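Local coordinates for protein PpBBE-like 1 D396N (Physcomitrella patens subsp. patens, PDB 6EO5) that is a cellobiose oxidase of the berberine bridge enzyme-like family with bi-covalently bound FAD, here in an engineered variant, at residues A[235-243]-A[341-352]. Residues are numbered along the deposited sequence; the frame is centred on the assembly and turned at random.
Sequences LFKNFKSFQ and PGLSDAGINAMI
Gln243 clasps the backbone of Leu343 with both ends of its carboxamide. OE1 of Gln243 accepts from Leu343 N at 2.6 Å, the donor somewhat tilted from the carbonyl plane. NE2 of Gln243 gives a nearly straight bond (173°) to Leu343 O at 3.1 Å, on a lone pair in that carbonyl's plane. OE1 also hydrogen-bonds Tyr391 OH, so two partners grip the oxygen and the bond from NE2 fixes the amide's rotation. Replacing Gln243 by alanine removes both bonds, and the N-H and C=O of Leu343, together with Tyr391 OH, would probably be left without these mates. Nearer the surface, Lys240 NZ forms a salt bridge with Asp345 OD1 (3.1 Å), approaching on the syn side of the carboxylate. Ser344 is the N-cap of helix 345-355, its OG accepting from Gly347 N.

Helices 235-246 and 345-355 pack side by side against the seven-stranded antiparallel sheet, which probably belongs to the substrate-binding domain, as in other VAO-type flavoproteins; the axes of their segments come within 10.1 Å, 130° apart in direction. Ile348 is a knob seated among Phe236, Phe239, Lys240 and Gln243. With CG1 beside the backbone N (chi1 -62°), its CD1 reaches the edge of the Phe239 ring, and CG2 lies 3.5 Å from Phe236 CD2. Phe236 returns the wedge, entering between Asp345, Ile348, Asn349 and Ile352; its ring lies nearly parallel to the Asn349 amide, and Asp345 O meets its edge. On the sheet side, Met351 CE sits over the centre of one face of Phe239, 3.9 Å from its centroid, a CH-pi contact with the sulfur farther off; Tyr365 of strand 361-367 touches both residues. Farther along, Ile352 CD1 rests against the backbone of Phe236 and CB of Leu235.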
ATOM      1  N   LEU A 235      17.574 -21.750   0.431  1.00 57.89           N
ATOM      2  CA  LEU A 235      16.667 -20.740   0.977  1.00 56.67           C
ATOM      3  C   LEU A 235      17.160 -20.198   2.319  1.00 54.88           C
ATOM      4  O   LEU A 235      17.131 -18.986   2.558  1.00 55.53           O
ATOM      5  CB  LEU A 235      15.258 -21.318   1.126  1.00 51.65           C
ATOM      6  CG  LEU A 235      14.520 -21.625  -0.168  1.00 54.82           C
ATOM      7  CD1 LEU A 235      13.221 -22.356   0.125  1.00 53.76           C
ATOM      8  CD2 LEU A 235      14.269 -20.336  -0.950  1.00 52.17           C
ATOM      9  N   PHE A 236      17.588 -21.080   3.220  1.00 55.99           N
ATOM     10  CA  PHE A 236      18.103 -20.617   4.500  1.00 54.85           C
ATOM     11  C   PHE A 236      19.318 -19.726   4.296  1.00 60.85           C
ATOM     12  O   PHE A 236      19.411 -18.629   4.866  1.00 56.68           O
ATOM     13  CB  PHE A 236      18.467 -21.800   5.394  1.00 54.83           C
ATOM     14  CG  PHE A 236      19.031 -21.388   6.718  1.00 58.94           C
ATOM     15  CD1 PHE A 236      20.391 -21.137   6.866  1.00 58.14           C
ATOM     16  CD2 PHE A 236      18.200 -21.217   7.812  1.00 57.32           C
ATOM     17  CE1 PHE A 236      20.905 -20.728   8.076  1.00 57.73           C
ATOM     18  CE2 PHE A 236      18.715 -20.810   9.034  1.00 57.64           C
ATOM     19  CZ  PHE A 236      20.066 -20.568   9.164  1.00 58.84           C
ATOM     20  N   LYS A 237      20.270 -20.199   3.485  1.00 61.57           N
ATOM     21  CA  LYS A 237      21.499 -19.454   3.261  1.00 54.41           C
ATOM     22  C   LYS A 237      21.201 -18.084   2.664  1.00 57.60           C
ATOM     23  O   LYS A 237      21.741 -17.067   3.120  1.00 60.52           O
ATOM     24  CB  LYS A 237      22.425 -20.273   2.358  1.00 59.40           C
ATOM     25  CG  LYS A 237      23.878 -19.819   2.339  1.00 62.57           C
ATOM     26  CD  LYS A 237      24.707 -20.665   1.381  1.00 63.23           C
ATOM     27  CE  LYS A 237      26.107 -20.087   1.214  1.00 68.81           C
ATOM     28  NZ  LYS A 237      26.864 -20.116   2.496  1.00 76.97           N
ATOM     29  N   ASN A 238      20.329 -18.034   1.647  1.00 53.99           N
ATOM     30  CA  ASN A 238      20.042 -16.751   1.008  1.00 55.40           C
ATOM     31  C   ASN A 238      19.326 -15.806   1.966  1.00 56.12           C
ATOM     32  O   ASN A 238      19.680 -14.625   2.054  1.00 59.69           O
ATOM     33  CB  ASN A 238      19.218 -16.943  -0.266  1.00 56.91           C
ATOM     34  CG  ASN A 238      19.943 -17.751  -1.324  1.00 58.81           C
ATOM     35  OD1 ASN A 238      21.115 -18.069  -1.174  1.00 63.78           O
ATOM     36  ND2 ASN A 238      19.245 -18.082  -2.403  1.00 55.32           N
ATOM     37  N   PHE A 239      18.328 -16.302   2.706  1.00 56.89           N
ATOM     38  CA  PHE A 239      17.601 -15.415   3.609  1.00 54.97           C
ATOM     39  C   PHE A 239      18.502 -14.904   4.727  1.00 55.64           C
ATOM     40  O   PHE A 239      18.460 -13.713   5.063  1.00 56.40           O
ATOM     41  CB  PHE A 239      16.362 -16.097   4.205  1.00 50.65           C
ATOM     42  CG  PHE A 239      15.495 -15.134   4.953  1.00 49.99           C
ATOM     43  CD1 PHE A 239      14.648 -14.278   4.263  1.00 50.88           C
ATOM     44  CD2 PHE A 239      15.599 -15.001   6.327  1.00 53.57           C
ATOM     45  CE1 PHE A 239      13.886 -13.343   4.924  1.00 48.63           C
ATOM     46  CE2 PHE A 239      14.829 -14.060   7.007  1.00 53.22           C
ATOM     47  CZ  PHE A 239      13.970 -13.230   6.296  1.00 51.73           C
ATOM     48  N   LYS A 240      19.323 -15.783   5.318  1.00 56.02           N
ATOM     49  CA  LYS A 240      20.245 -15.341   6.361  1.00 56.47           C
ATOM     50  C   LYS A 240      21.191 -14.267   5.839  1.00 55.96           C
ATOM     51  O   LYS A 240      21.450 -13.269   6.522  1.00 55.84           O
ATOM     52  CB  LYS A 240      21.035 -16.526   6.910  1.00 53.94           C
ATOM     53  CG  LYS A 240      21.875 -16.208   8.131  1.00 51.37           C
ATOM     54  CD  LYS A 240      22.381 -17.501   8.763  1.00 60.00           C
ATOM     55  CE  LYS A 240      23.417 -17.242   9.847  1.00 57.15           C
ATOM     56  NZ  LYS A 240      23.002 -16.044  10.613  1.00 69.97           N
ATOM     57  N   SER A 241      21.699 -14.444   4.618  1.00 58.40           N
ATOM     58  CA  SER A 241      22.592 -13.446   4.044  1.00 56.26           C
ATOM     59  C   SER A 241      21.870 -12.129   3.796  1.00 56.40           C
ATOM     60  O   SER A 241      22.457 -11.054   3.971  1.00 57.01           O
ATOM     61  CB  SER A 241      23.199 -13.965   2.753  1.00 54.93           C
ATOM     62  OG  SER A 241      24.039 -12.971   2.221  1.00 55.80           O
ATOM     63  N   PHE A 242      20.601 -12.195   3.382  1.00 55.65           N
ATOM     64  CA  PHE A 242      19.790 -10.986   3.242  1.00 53.60           C
ATOM     65  C   PHE A 242      19.678 -10.237   4.567  1.00 55.90           C
ATOM     66  O   PHE A 242      19.879  -9.017   4.618  1.00 54.28           O
ATOM     67  CB  PHE A 242      18.409 -11.356   2.690  1.00 52.78           C
ATOM     68  CG  PHE A 242      17.366 -10.279   2.856  1.00 51.87           C
ATOM     69  CD1 PHE A 242      17.460  -9.076   2.154  1.00 52.07           C
ATOM     70  CD2 PHE A 242      16.268 -10.487   3.695  1.00 51.82           C
ATOM     71  CE1 PHE A 242      16.489  -8.085   2.296  1.00 48.42           C
ATOM     72  CE2 PHE A 242      15.288  -9.509   3.850  1.00 50.61           C
ATOM     73  CZ  PHE A 242      15.403  -8.297   3.143  1.00 50.74           C
ATOM     74  N   GLN A 243      19.374 -10.961   5.657  1.00 58.76           N
ATOM     75  CA  GLN A 243      19.259 -10.347   6.983  1.00 54.65           C
ATOM     76  C   GLN A 243      20.563  -9.687   7.418  1.00 58.61           C
ATOM     77  O   GLN A 243      20.563  -8.551   7.905  1.00 58.32           O
ATOM     78  CB  GLN A 243      18.853 -11.387   8.017  1.00 55.22           C
ATOM     79  CG  GLN A 243      17.375 -11.622   8.120  1.00 59.31           C
ATOM     80  CD  GLN A 243      16.995 -12.290   9.429  1.00 60.42           C
ATOM     81  OE1 GLN A 243      15.844 -12.225   9.856  1.00 62.41           O
ATOM     82  NE2 GLN A 243      17.964 -12.948  10.069  1.00 61.40           N
ATOM     83  N   PRO A 341      18.044  -7.827  15.103  1.00 59.11           N
ATOM     84  CA  PRO A 341      18.786  -8.112  13.874  1.00 58.05           C
ATOM     85  C   PRO A 341      18.077  -9.111  12.989  1.00 57.59           C
ATOM     86  O   PRO A 341      18.695  -9.638  12.065  1.00 64.60           O
ATOM     87  CB  PRO A 341      20.090  -8.702  14.401  1.00 56.56           C
ATOM     88  CG  PRO A 341      19.658  -9.458  15.625  1.00 53.32           C
ATOM     89  CD  PRO A 341      18.476  -8.701  16.210  1.00 53.76           C
ATOM     90  N   GLY A 342      16.805  -9.383  13.273  1.00 55.72           N
ATOM     91  CA  GLY A 342      16.031 -10.267  12.425  1.00 53.83           C
ATOM     92  C   GLY A 342      15.623 -11.553  13.108  1.00 56.31           C
ATOM     93  O   GLY A 342      15.650 -11.670  14.340  1.00 58.53           O
ATOM     94  N   LEU A 343      15.215 -12.529  12.312  1.00 55.29           N
ATOM     95  CA  LEU A 343      14.894 -13.830  12.865  1.00 55.84           C
ATOM     96  C   LEU A 343      16.172 -14.542  13.290  1.00 54.23           C
ATOM     97  O   LEU A 343      17.186 -14.506  12.591  1.00 56.94           O
ATOM     98  CB  LEU A 343      14.123 -14.671  11.843  1.00 54.56           C
ATOM     99  CG  LEU A 343      12.798 -14.089  11.338  1.00 54.79           C
ATOM    100  CD1 LEU A 343      12.222 -14.943  10.229  1.00 54.53           C
ATOM    101  CD2 LEU A 343      11.805 -13.935  12.473  1.00 49.59           C
ATOM    102  N   SER A 344      16.121 -15.177  14.452  1.00 53.68           N
ATOM    103  CA  SER A 344      17.135 -16.139  14.857  1.00 53.13           C
ATOM    104  C   SER A 344      17.299 -17.199  13.782  1.00 55.93           C
ATOM    105  O   SER A 344      16.462 -17.304  12.882  1.00 56.45           O
ATOM    106  CB  SER A 344      16.750 -16.798  16.185  1.00 53.63           C
ATOM    107  OG  SER A 344      15.575 -17.593  16.054  1.00 57.26           O
ATOM    108  N   ASP A 345      18.369 -17.993  13.851  1.00 60.94           N
ATOM    109  CA  ASP A 345      18.506 -19.070  12.875  1.00 57.28           C
ATOM    110  C   ASP A 345      17.371 -20.075  13.025  1.00 60.20           C
ATOM    111  O   ASP A 345      16.851 -20.595  12.030  1.00 60.87           O
ATOM    112  CB  ASP A 345      19.864 -19.759  13.007  1.00 52.01           C
ATOM    113  CG  ASP A 345      21.021 -18.898  12.470  1.00 66.98           C
ATOM    114  OD1 ASP A 345      20.783 -17.836  11.830  1.00 62.79           O
ATOM    115  OD2 ASP A 345      22.189 -19.297  12.679  1.00 70.23           O
ATOM    116  N   ALA A 346      16.956 -20.339  14.267  1.00 57.19           N
ATOM    117  CA  ALA A 346      15.833 -21.240  14.495  1.00 54.01           C
ATOM    118  C   ALA A 346      14.558 -20.690  13.867  1.00 57.75           C
ATOM    119  O   ALA A 346      13.774 -21.441  13.277  1.00 54.18           O
ATOM    120  CB  ALA A 346      15.644 -21.458  15.996  1.00 51.55           C
ATOM    121  N   GLY A 347      14.339 -19.373  13.989  1.00 58.49           N
ATOM    122  CA  GLY A 347      13.190 -18.751  13.352  1.00 52.92           C
ATOM    123  C   GLY A 347      13.213 -18.854  11.836  1.00 53.41           C
ATOM    124  O   GLY A 347      12.172 -19.062  11.209  1.00 53.17           O
ATOM    125  N   ILE A 348      14.389 -18.701  11.222  1.00 52.66           N
ATOM    126  CA  ILE A 348      14.458 -18.789   9.764  1.00 53.62           C
ATOM    127  C   ILE A 348      14.063 -20.187   9.292  1.00 55.00           C
ATOM    128  O   ILE A 348      13.321 -20.335   8.314  1.00 56.85           O
ATOM    129  CB  ILE A 348      15.855 -18.383   9.252  1.00 55.93           C
ATOM    130  CG1 ILE A 348      16.153 -16.926   9.606  1.00 53.66           C
ATOM    131  CG2 ILE A 348      15.954 -18.571   7.748  1.00 50.46           C
ATOM    132  CD1 ILE A 348      17.531 -16.480   9.226  1.00 55.15           C
ATOM    133  N   ASN A 349      14.530 -21.232   9.986  1.00 55.34           N
ATOM    134  CA  ASN A 349      14.137 -22.593   9.620  1.00 57.13           C
ATOM    135  C   ASN A 349      12.656 -22.845   9.868  1.00 55.26           C
ATOM    136  O   ASN A 349      11.999 -23.525   9.070  1.00 55.37           O
ATOM    137  CB  ASN A 349      14.959 -23.622  10.383  1.00 55.77           C
ATOM    138  CG  ASN A 349      16.364 -23.713   9.876  1.00 67.23           C
ATOM    139  OD1 ASN A 349      16.616 -24.166   8.753  1.00 74.86           O
ATOM    140  ND2 ASN A 349      17.305 -23.281  10.700  1.00 71.66           N
ATOM    141  N   ALA A 350      12.125 -22.339  10.980  1.00 50.90           N
ATOM    142  CA  ALA A 350      10.708 -22.535  11.271  1.00 54.72           C
ATOM    143  C   ALA A 350       9.847 -21.875  10.204  1.00 54.81           C
ATOM    144  O   ALA A 350       8.824 -22.429   9.784  1.00 54.15           O
ATOM    145  CB  ALA A 350      10.374 -21.991  12.662  1.00 51.60           C
ATOM    146  N   MET A 351      10.273 -20.701   9.739  1.00 50.66           N
ATOM    147  CA  MET A 351       9.566 -19.996   8.683  1.00 51.74           C
ATOM    148  C   MET A 351       9.578 -20.793   7.384  1.00 57.26           C
ATOM    149  O   MET A 351       8.530 -20.990   6.757  1.00 55.64           O
ATOM    150  CB  MET A 351      10.200 -18.621   8.485  1.00 50.87           C
ATOM    151  CG  MET A 351       9.573 -17.802   7.406  1.00 47.86           C
ATOM    152  SD  MET A 351      10.431 -16.237   7.255  1.00 58.53           S
ATOM    153  CE  MET A 351      11.985 -16.766   6.526  1.00 52.74           C
ATOM    154  N   ILE A 352      10.759 -21.276   6.970  1.00 57.93           N
ATOM    155  CA  ILE A 352      10.860 -22.016   5.716  1.00 53.37           C
ATOM    156  C   ILE A 352      10.148 -23.357   5.825  1.00 55.82           C
ATOM    157  O   ILE A 352       9.460 -23.785   4.889  1.00 59.33           O
ATOM    158  CB  ILE A 352      12.333 -22.182   5.299  1.00 57.21           C
ATOM    159  CG1 ILE A 352      13.011 -20.812   5.172  1.00 55.70           C
ATOM    160  CG2 ILE A 352      12.445 -22.968   3.991  1.00 49.89           C
ATOM    161  CD1 ILE A 352      14.510 -20.877   4.981  1.00 52.81           C
TER